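Long-range contact in membrane-anchored mycosin mycp1 (Mycobacterium thermoresistibile, PDB 4HVL), which is a subtilisin-like serine protease of the type VII (ESX-1) secretion system, which probably cleaves proteins at the mycobacterial cell envelope: residues A[70-83]-A[94-107]. Sequence-based numbering, arbitrary orientation.
With ZN (zinc ion), chain G.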
loop_
_atom_site.group_PDB
_atom_site.type_symbol
_atom_site.label_atom_id
_atom_site.label_comp_id
_atom_site.label_asym_id
_atom_site.label_seq_id
_atom_site.Cartn_x
_atom_site.Cartn_y
_atom_site.Cartn_z
ATOM N N ASP A 70 -5.836 1.775 4.701
ATOM C CA ASP A 70 -5.504 3.121 4.234
ATOM C C ASP A 70 -6.273 4.125 5.142
ATOM O O ASP A 70 -6.391 3.875 6.349
ATOM C CB ASP A 70 -5.890 3.216 2.749
ATOM C CG ASP A 70 -5.162 4.323 1.999
ATOM O OD1 ASP A 70 -5.324 5.501 2.421
ATOM O OD2 ASP A 70 -4.473 4.016 0.970
ATOM N N THR A 71 -6.799 5.228 4.597
ATOM C CA THR A 71 -7.416 6.270 5.417
ATOM C C THR A 71 -8.965 6.224 5.334
ATOM O O THR A 71 -9.632 7.225 5.604
ATOM C CB THR A 71 -6.953 7.678 4.974
ATOM O OG1 THR A 71 -7.454 7.932 3.652
ATOM C CG2 THR A 71 -5.430 7.789 4.984
ATOM N N GLY A 72 -9.538 5.075 4.963
ATOM C CA GLY A 72 -10.978 5.030 4.715
ATOM C C GLY A 72 -11.327 5.422 3.282
ATOM O O GLY A 72 -10.476 5.918 2.505
ATOM N N VAL A 73 -12.589 5.192 2.938
ATOM C CA VAL A 73 -13.104 5.431 1.593
ATOM C C VAL A 73 -14.499 6.039 1.677
ATOM O O VAL A 73 -15.353 5.554 2.441
ATOM C CB VAL A 73 -13.207 4.124 0.789
ATOM C CG1 VAL A 73 -13.867 4.372 -0.566
ATOM C CG2 VAL A 73 -11.830 3.509 0.577
ATOM N N ASN A 74 -14.715 7.118 0.924
ATOM C CA ASN A 74 -16.048 7.640 0.732
ATOM C C ASN A 74 -16.569 7.000 -0.539
ATOM O O ASN A 74 -16.087 7.277 -1.626
ATOM C CB ASN A 74 -16.054 9.153 0.658
ATOM C CG ASN A 74 -15.713 9.798 1.969
ATOM O OD1 ASN A 74 -16.065 9.300 3.049
ATOM N ND2 ASN A 74 -15.030 10.922 1.896
ATOM N N GLY A 75 -17.514 6.086 -0.359
ATOM C CA GLY A 75 -17.938 5.173 -1.409
ATOM C C GLY A 75 -18.851 5.822 -2.424
ATOM O O GLY A 75 -19.495 6.848 -2.137
ATOM N N SER A 76 -18.852 5.250 -3.625
ATOM C CA SER A 76 -19.659 5.745 -4.729
ATOM C C SER A 76 -19.856 4.609 -5.692
ATOM O O SER A 76 -19.181 3.570 -5.563
ATOM C CB SER A 76 -18.945 6.897 -5.444
ATOM O OG SER A 76 -17.770 6.442 -6.122
ATOM N N PRO A 77 -20.744 4.797 -6.692
ATOM C CA PRO A 77 -20.895 3.701 -7.623
ATOM C C PRO A 77 -19.584 3.317 -8.319
ATOM O O PRO A 77 -19.375 2.124 -8.550
ATOM C CB PRO A 77 -21.965 4.206 -8.611
ATOM C CG PRO A 77 -22.776 5.198 -7.823
ATOM C CD PRO A 77 -21.798 5.820 -6.838
ATOM N N ARG A 78 -18.701 4.281 -8.617
ATOM C CA ARG A 78 -17.424 3.962 -9.263
ATOM C C ARG A 78 -16.356 3.407 -8.344
ATOM O O ARG A 78 -15.428 2.757 -8.828
ATOM C CB ARG A 78 -16.869 5.154 -10.031
ATOM C CG ARG A 78 -17.655 5.407 -11.306
ATOM C CD ARG A 78 -17.054 6.542 -12.097
ATOM N NE ARG A 78 -15.873 6.129 -12.858
ATOM C CZ ARG A 78 -15.156 6.951 -13.611
ATOM N NH1 ARG A 78 -15.495 8.239 -13.709
ATOM N NH2 ARG A 78 -14.117 6.488 -14.282
ATOM N N VAL A 79 -16.490 3.655 -7.035
ATOM C CA VAL A 79 -15.599 3.075 -6.015
ATOM C C VAL A 79 -16.508 2.475 -4.936
ATOM O O VAL A 79 -16.692 3.074 -3.886
ATOM C CB VAL A 79 -14.660 4.135 -5.399
ATOM C CG1 VAL A 79 -13.535 3.476 -4.598
ATOM C CG2 VAL A 79 -14.060 5.020 -6.487
ATOM N N PRO A 80 -17.170 1.336 -5.246
ATOM C CA PRO A 80 -18.243 0.809 -4.396
ATOM C C PRO A 80 -17.726 0.027 -3.192
ATOM O O PRO A 80 -18.021 -1.160 -3.034
ATOM C CB PRO A 80 -19.027 -0.100 -5.355
ATOM C CG PRO A 80 -17.991 -0.596 -6.292
ATOM C CD PRO A 80 -17.072 0.580 -6.511
ATOM N N ALA A 81 -16.972 0.699 -2.339
ATOM C CA ALA A 81 -16.345 0.054 -1.202
ATOM C C ALA A 81 -17.336 -0.408 -0.142
ATOM O O ALA A 81 -18.409 0.156 -0.002
ATOM C CB ALA A 81 -15.324 0.991 -0.571
ATOM N N GLU A 82 -16.931 -1.430 0.613
ATOM C CA GLU A 82 -17.730 -2.001 1.688
ATOM C C GLU A 82 -16.984 -1.824 3.014
ATOM O O GLU A 82 -15.745 -1.745 3.019
ATOM C CB GLU A 82 -18.033 -3.463 1.388
ATOM C CG GLU A 82 -18.939 -3.644 0.174
ATOM C CD GLU A 82 -19.011 -5.093 -0.308
ATOM O OE1 GLU A 82 -19.574 -5.923 0.423
ATOM O OE2 GLU A 82 -18.502 -5.413 -1.412
ATOM N N PRO A 83 -17.734 -1.704 4.129
ATOM C CA PRO A 83 -17.110 -1.484 5.423
ATOM C C PRO A 83 -16.124 -2.607 5.800
ATOM O O PRO A 83 -16.473 -3.786 5.758
ATOM C CB PRO A 83 -18.295 -1.444 6.421
ATOM C CG PRO A 83 -19.565 -1.565 5.609
ATOM C CD PRO A 83 -19.215 -1.658 4.158
ATOM N N GLY A 94 -14.898 2.313 8.482
ATOM C CA GLY A 94 -13.974 2.324 7.342
ATOM C C GLY A 94 -14.503 3.032 6.107
ATOM O O GLY A 94 -13.787 3.181 5.115
ATOM N N MET A 95 -15.745 3.499 6.190
ATOM C CA MET A 95 -16.429 4.143 5.070
ATOM C C MET A 95 -16.476 5.660 5.183
ATOM O O MET A 95 -17.367 6.295 4.615
ATOM C CB MET A 95 -17.855 3.596 4.934
ATOM C CG MET A 95 -17.941 2.127 4.550
ATOM S SD MET A 95 -17.029 1.688 3.059
ATOM C CE MET A 95 -17.788 2.746 1.828
ATOM N N SER A 96 -15.488 6.225 5.864
ATOM C CA SER A 96 -15.294 7.662 5.937
ATOM C C SER A 96 -13.825 7.987 5.677
ATOM O O SER A 96 -12.941 7.592 6.453
ATOM C CB SER A 96 -15.690 8.167 7.329
ATOM O OG SER A 96 -15.600 9.584 7.373
ATOM N N ASP A 97 -13.564 8.687 4.580
ATOM C CA ASP A 97 -12.224 9.133 4.225
ATOM C C ASP A 97 -12.161 10.619 4.565
ATOM O O ASP A 97 -12.860 11.401 3.956
ATOM C CB ASP A 97 -11.954 8.936 2.729
ATOM C CG ASP A 97 -10.552 9.297 2.341
ATOM O OD1 ASP A 97 -9.733 9.602 3.268
ATOM O OD2 ASP A 97 -10.255 9.207 1.121
ATOM N N CYS A 98 -11.311 10.978 5.524
ATOM C CA CYS A 98 -11.128 12.363 5.927
ATOM C C CYS A 98 -9.837 12.947 5.313
ATOM O O CYS A 98 -9.551 14.117 5.495
ATOM C CB CYS A 98 -11.099 12.439 7.469
ATOM S SG CYS A 98 -11.518 14.024 8.219
ATOM N N ASP A 99 -9.104 12.151 4.534
ATOM C CA ASP A 99 -7.756 12.519 4.095
ATOM C C ASP A 99 -7.604 12.611 2.582
ATOM O O ASP A 99 -6.511 12.788 2.099
ATOM C CB ASP A 99 -6.748 11.482 4.610
ATOM C CG ASP A 99 -6.641 11.472 6.121
ATOM O OD1 ASP A 99 -7.653 11.243 6.809
ATOM O OD2 ASP A 99 -5.542 11.723 6.615
ATOM N N ALA A 100 -8.672 12.399 1.827
ATOM C CA ALA A 100 -8.565 12.394 0.376
ATOM C C ALA A 100 -7.423 11.498 -0.057
ATOM O O ALA A 100 -6.579 11.902 -0.838
ATOM C CB ALA A 100 -8.365 13.815 -0.144
ATOM N N HIS A 101 -7.396 10.275 0.461
ATOM C CA HIS A 101 -6.313 9.384 0.185
ATOM C C HIS A 101 -6.848 7.978 -0.106
ATOM O O HIS A 101 -6.753 7.503 -1.242
ATOM C CB HIS A 101 -5.290 9.427 1.346
ATOM C CG HIS A 101 -4.011 8.714 1.053
ATOM N ND1 HIS A 101 -3.865 7.358 1.248
ATOM C CD2 HIS A 101 -2.838 9.147 0.527
ATOM C CE1 HIS A 101 -2.645 6.989 0.888
ATOM N NE2 HIS A 101 -2.005 8.052 0.438
ATOM N N GLY A 102 -7.432 7.332 0.896
ATOM C CA GLY A 102 -7.912 5.964 0.754
ATOM C C GLY A 102 -8.921 5.774 -0.367
ATOM O O GLY A 102 -8.928 4.752 -1.058
ATOM N N THR A 103 -9.765 6.772 -0.564
ATOM C CA THR A 103 -10.728 6.730 -1.656
ATOM C C THR A 103 -9.973 6.613 -2.980
ATOM O O THR A 103 -10.353 5.848 -3.866
ATOM C CB THR A 103 -11.596 8.005 -1.658
ATOM O OG1 THR A 103 -12.274 8.108 -0.391
ATOM C CG2 THR A 103 -12.614 7.944 -2.775
ATOM N N LEU A 104 -8.892 7.368 -3.092
ATOM C CA LEU A 104 -8.091 7.407 -4.340
ATOM C C LEU A 104 -7.338 6.099 -4.532
ATOM O O LEU A 104 -7.330 5.555 -5.615
ATOM C CB LEU A 104 -7.146 8.607 -4.356
ATOM C CG LEU A 104 -7.782 9.978 -4.639
ATOM C CD1 LEU A 104 -8.774 10.418 -3.571
ATOM C CD2 LEU A 104 -6.711 11.042 -4.796
ATOM N N THR A 105 -6.708 5.593 -3.479
ATOM C CA THR A 105 -6.083 4.262 -3.522
ATOM C C THR A 105 -7.042 3.183 -4.042
ATOM O O THR A 105 -6.733 2.467 -5.004
ATOM C CB THR A 105 -5.607 3.859 -2.123
ATOM O OG1 THR A 105 -4.782 4.902 -1.618
ATOM C CG2 THR A 105 -4.810 2.562 -2.156
ATOM N N ALA A 106 -8.211 3.103 -3.411
ATOM C CA ALA A 106 -9.224 2.126 -3.805
ATOM C C ALA A 106 -9.617 2.291 -5.272
ATOM O O ALA A 106 -9.808 1.276 -5.977
ATOM C CB ALA A 106 -10.454 2.210 -2.897
ATOM N N SER A 107 -9.687 3.545 -5.741
ATOM C CA SER A 107 -10.060 3.809 -7.141
ATOM C C SER A 107 -9.020 3.289 -8.127
ATOM O O SER A 107 -9.378 2.812 -9.212
ATOM C CB SER A 107 -10.341 5.289 -7.404
ATOM O OG SER A 107 -9.149 6.054 -7.515
HETATM ZN ZN ZN G . 0.094 7.931 0.021
HETATM O O HOH W 1 -9.587 9.433 7.038
HETATM O O HOH W 2 -16.673 10.939 5.197
HETATM O O HOH W 3 -18.828 6.131 2.276
HETATM O O HOH W 4 0.828 9.643 1.075
#
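Asp70 OD1 and CG lie at the edge of the His101 ring, close to its plane, although the carboxylate is turned 38° from it; the methyl CG2 of Thr71 approaches the ring obliquely. His101 ND1 donates to the syn lone pair of Asp70 OD1 at 2.6 Å, while the anti lone pair of that oxygen takes the backbone N of Thr71. Asp70 OD2 receives Thr105 OG1 from above the carboxylate plane (2.8 Å) and is also hydrogen-bonded to Ser180. The Asp97 carboxylate is met on opposite faces at OD1, by Thr71 OG1 (2.9 Å) and Asp99 N; its OD2 accepts from His101 N, Thr103 N and Thr103 OG1. With OG1 between backbone N and carbonyl carbon (chi1 66°), Thr71 also accepts Gly102 N at 2.8 Å. Asn74 N donates to Thr103 OG1, and Asn74 OD1 takes Asp97 N from above its carbonyl plane. Farther out, Met95 CE packs on Ala81 CB (3.9 Å) and CG on the Pro83 ring. Asp70 and His101, at the N-cap position of helix 102-110, belong to the predicted subtilisin charge relay. Gripped at ND1 by Asp70 and at NE2 by zinc (2.1 Å), the ring is fixed in its rotation; Ser312, the predicted nucleophile, shares the metal, consistent with a zinc-blocked catalytic site.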